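Local atomic coordinates of NAD-dependent epimerase/dehydratase (Veillonella parvula DSM 2008, PDB entry 3R6D), a protein that probably binds NAD(P)H in a Rossmann-type domain and probably acts as an epimerase or dehydratase on a substrate not established. Residues F175-V180 with V208-H214. Sequence-based numbering, arbitrary orientation.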
ATOM      1  N   PHE A 175       4.675  17.626  -5.305  1.00 12.06           N
ATOM      2  CA  PHE A 175       5.394  16.380  -4.999  1.00 11.52           C
ATOM      3  C   PHE A 175       6.621  16.364  -5.912  1.00 10.42           C
ATOM      4  O   PHE A 175       6.535  15.999  -7.087  1.00 11.65           O
ATOM      5  CB  PHE A 175       4.471  15.188  -5.289  1.00 11.71           C
ATOM      6  CG  PHE A 175       4.936  13.853  -4.732  1.00 10.58           C
ATOM      7  CD1 PHE A 175       3.998  12.951  -4.276  1.00 10.91           C
ATOM      8  CD2 PHE A 175       6.255  13.410  -4.807  1.00 12.68           C
ATOM      9  CE1 PHE A 175       4.351  11.725  -3.799  1.00 11.72           C
ATOM     10  CE2 PHE A 175       6.606  12.151  -4.304  1.00 12.67           C
ATOM     11  CZ  PHE A 175       5.618  11.313  -3.786  1.00 11.76           C
ATOM     12  N   ASN A 176       7.760  16.786  -5.368  1.00 10.81           N
ATOM     13  CA  ASN A 176       8.950  16.953  -6.186  1.00 11.74           C
ATOM     14  C   ASN A 176       9.957  15.815  -6.062  1.00 11.48           C
ATOM     15  O   ASN A 176      10.959  15.787  -6.798  1.00 13.48           O
ATOM     16  CB  ASN A 176       9.592  18.297  -5.844  1.00 12.46           C
ATOM     17  CG  ASN A 176       8.703  19.469  -6.218  1.00 14.33           C
ATOM     18  OD1 ASN A 176       8.516  20.430  -5.444  1.00 18.00           O
ATOM     19  ND2 ASN A 176       8.156  19.402  -7.385  1.00 14.39           N
ATOM     20  N   ASP A 177       9.702  14.867  -5.171  1.00 11.12           N
ATOM     21  CA  ASP A 177      10.647  13.766  -4.958  1.00 10.98           C
ATOM     22  C   ASP A 177      10.512  12.714  -6.056  1.00 10.63           C
ATOM     23  O   ASP A 177       9.413  12.151  -6.246  1.00 10.73           O
ATOM     24  CB  ASP A 177      10.416  13.102  -3.594  1.00 11.22           C
ATOM     25  CG  ASP A 177      10.645  14.028  -2.435  1.00 12.25           C
ATOM     26  OD1 ASP A 177      11.359  15.068  -2.559  1.00 13.13           O
ATOM     27  OD2 ASP A 177      10.079  13.718  -1.337  1.00 12.53           O
ATOM     28  N   ALA A 178      11.628  12.406  -6.729  1.00 11.07           N
ATOM     29  CA  ALA A 178      11.637  11.511  -7.873  1.00 11.15           C
ATOM     30  C   ALA A 178      11.762  10.051  -7.484  1.00 10.23           C
ATOM     31  O   ALA A 178      11.634   9.177  -8.357  1.00 10.90           O
ATOM     32  CB  ALA A 178      12.753  11.886  -8.835  1.00 11.70           C
ATOM     33  N   GLN A 179      11.997   9.761  -6.192  1.00 10.40           N
ATOM     34  CA  GLN A 179      12.200   8.376  -5.779  1.00 10.68           C
ATOM     35  C   GLN A 179      11.934   8.215  -4.306  1.00 10.51           C
ATOM     36  O   GLN A 179      11.907   9.200  -3.557  1.00 10.91           O
ATOM     37  CB  GLN A 179      13.628   7.918  -6.085  1.00 11.18           C
ATOM     38  CG  GLN A 179      14.650   8.695  -5.250  1.00 12.14           C
ATOM     39  CD  GLN A 179      16.062   8.490  -5.721  1.00 17.04           C
ATOM     40  OE1 GLN A 179      16.299   8.300  -6.916  1.00 21.53           O
ATOM     41  NE2 GLN A 179      17.020   8.498  -4.790  1.00 16.70           N
ATOM     42  N   VAL A 180      11.767   6.959  -3.890  1.00 10.10           N
ATOM     43  CA  VAL A 180      11.670   6.614  -2.477  1.00 10.89           C
ATOM     44  C   VAL A 180      11.993   5.114  -2.381  1.00 11.02           C
ATOM     45  O   VAL A 180      11.651   4.331  -3.268  1.00 11.97           O
ATOM     46  CB  VAL A 180      10.268   6.967  -1.895  1.00 10.48           C
ATOM     47  CG1 VAL A 180       9.191   6.085  -2.495  1.00 11.78           C
ATOM     48  CG2 VAL A 180      10.260   6.841  -0.369  1.00 11.77           C
ATOM     49  N   VAL A 208       4.402   9.772  -0.505  1.00  8.70           N
ATOM     50  CA  VAL A 208       5.551   9.312   0.284  1.00  9.55           C
ATOM     51  C   VAL A 208       6.774   9.415  -0.629  1.00  9.40           C
ATOM     52  O   VAL A 208       6.818   8.765  -1.680  1.00  9.79           O
ATOM     53  CB  VAL A 208       5.369   7.862   0.802  1.00  9.30           C
ATOM     54  CG1 VAL A 208       6.493   7.545   1.775  1.00 11.37           C
ATOM     55  CG2 VAL A 208       4.042   7.672   1.522  1.00 10.79           C
ATOM     56  N   GLY A 209       7.754  10.223  -0.198  1.00 10.22           N
ATOM     57  CA  GLY A 209       8.917  10.461  -1.035  1.00 10.45           C
ATOM     58  C   GLY A 209      10.184  10.548  -0.212  1.00 11.35           C
ATOM     59  O   GLY A 209      10.126  10.822   0.998  1.00 11.78           O
ATOM     60  N   GLU A 210      11.333  10.359  -0.869  1.00 11.63           N
ATOM     61  CA  GLU A 210      12.635  10.528  -0.223  1.00 12.60           C
ATOM     62  C   GLU A 210      13.029  12.006  -0.260  1.00 12.83           C
ATOM     63  O   GLU A 210      13.163  12.590  -1.335  1.00 13.03           O
ATOM     64  CB  GLU A 210      13.670   9.699  -0.961  1.00 13.18           C
ATOM     65  CG  GLU A 210      15.104   9.833  -0.397  1.00 14.10           C
ATOM     66  CD  GLU A 210      16.112   9.022  -1.168  1.00 15.74           C
ATOM     67  OE1 GLU A 210      15.756   8.057  -1.844  1.00 18.30           O
ATOM     68  OE2 GLU A 210      17.303   9.351  -1.071  1.00 21.12           O
ATOM     69  N   PRO A 211      13.238  12.614   0.924  1.00 14.22           N
ATOM     70  CA  PRO A 211      13.645  14.015   0.922  1.00 15.70           C
ATOM     71  C   PRO A 211      14.926  14.221   0.104  1.00 16.44           C
ATOM     72  O   PRO A 211      15.799  13.368   0.112  1.00 17.11           O
ATOM     73  CB  PRO A 211      13.905  14.308   2.391  1.00 16.44           C
ATOM     74  CG  PRO A 211      13.008  13.326   3.149  1.00 16.83           C
ATOM     75  CD  PRO A 211      13.067  12.075   2.294  1.00 14.55           C
ATOM     76  N   GLY A 212      15.020  15.333  -0.610  1.00 17.48           N
ATOM     77  CA  GLY A 212      16.271  15.673  -1.299  1.00 17.83           C
ATOM     78  C   GLY A 212      16.437  15.010  -2.648  1.00 17.03           C
ATOM     79  O   GLY A 212      17.587  14.878  -3.134  1.00 18.71           O
ATOM     80  N   THR A 213      15.315  14.613  -3.275  1.00 14.68           N
ATOM     81  CA  THR A 213      15.403  13.955  -4.567  1.00 13.85           C
ATOM     82  C   THR A 213      14.617  14.720  -5.638  1.00 13.15           C
ATOM     83  O   THR A 213      13.913  14.100  -6.457  1.00 12.64           O
ATOM     84  CB  THR A 213      14.949  12.481  -4.472  1.00 12.68           C
ATOM     85  OG1 THR A 213      13.587  12.409  -4.047  1.00 12.87           O
ATOM     86  CG2 THR A 213      15.821  11.724  -3.476  1.00 13.49           C
ATOM     87  N   HIS A 214      14.799  16.047  -5.688  1.00 13.95           N
ATOM     88  CA  HIS A 214      14.058  16.866  -6.652  1.00 14.25           C
ATOM     89  C   HIS A 214      14.762  16.800  -8.003  1.00 13.93           C
ATOM     90  O   HIS A 214      15.449  17.728  -8.421  1.00 14.86           O
ATOM     91  CB  HIS A 214      13.954  18.320  -6.165  1.00 15.02           C
ATOM     92  CG  HIS A 214      13.164  18.493  -4.895  1.00 15.14           C
ATOM     93  ND1 HIS A 214      12.859  19.735  -4.395  1.00 17.02           N
ATOM     94  CD2 HIS A 214      12.606  17.598  -4.043  1.00 14.50           C
ATOM     95  CE1 HIS A 214      12.156  19.606  -3.290  1.00 19.70           C
ATOM     96  NE2 HIS A 214      12.001  18.322  -3.046  1.00 17.80           N
TER
HETATM   97  O   HOH W   1      10.080  17.614  -0.978  1.00 29.67           O
HETATM   98  O   HOH W   2      12.585  17.015  -0.648  1.00 32.48           O
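Two main-chain hydrogen bonds fix 208-214 against 175-180: Glu210 N donates to Gln179 O (3.0 Å, N-H...O angle 157°) and Ala178 N to Thr213 O (2.9 Å, 155°). Ala178 N lies 3.3 Å from Thr213 OG1, a weak bond (124°). That hydroxyl donates back to Glu210 O at 2.8 Å, bridging the ends of the type II turn Glu210-Thr213; Gly212 supplies the positive phi (84°) expected at the turn's third position. Side chains add Gln179 NE2 to Glu210 OE1 (3.2 Å, 152°). Gln179 OE1 accepts from Ser219 N, and Glu210 OE1 also bonds to Tyr158 OH. In the Rossmann-like fold, strands 179-181 and 204-209 each run parallel to strand 148-158, and this contact joins strand 179-181 and the loop leading into it to the end of strand 204-209 and the turn that follows. Gly209 suits the crowding: an ideal CB would fall 2.4 Å from Asp177 OD2. One water links Asp177 OD1 (3.0 Å) to Gly212 N (3.0 Å), with a weak bond to His214 NE2; a second joins Asp177 OD1 (3.3 Å) to His214 NE2 (2.9 Å). The imidazole takes Asn176 CB over one face, 3.6 Å from its centroid and 8° off the normal, a CH-pi contact, while His214 CA approaches Asn176 O at 3.3 Å. Val208 O, 3.5 Å from Phe175 CZ at the ring edge, has no polar partner in the model.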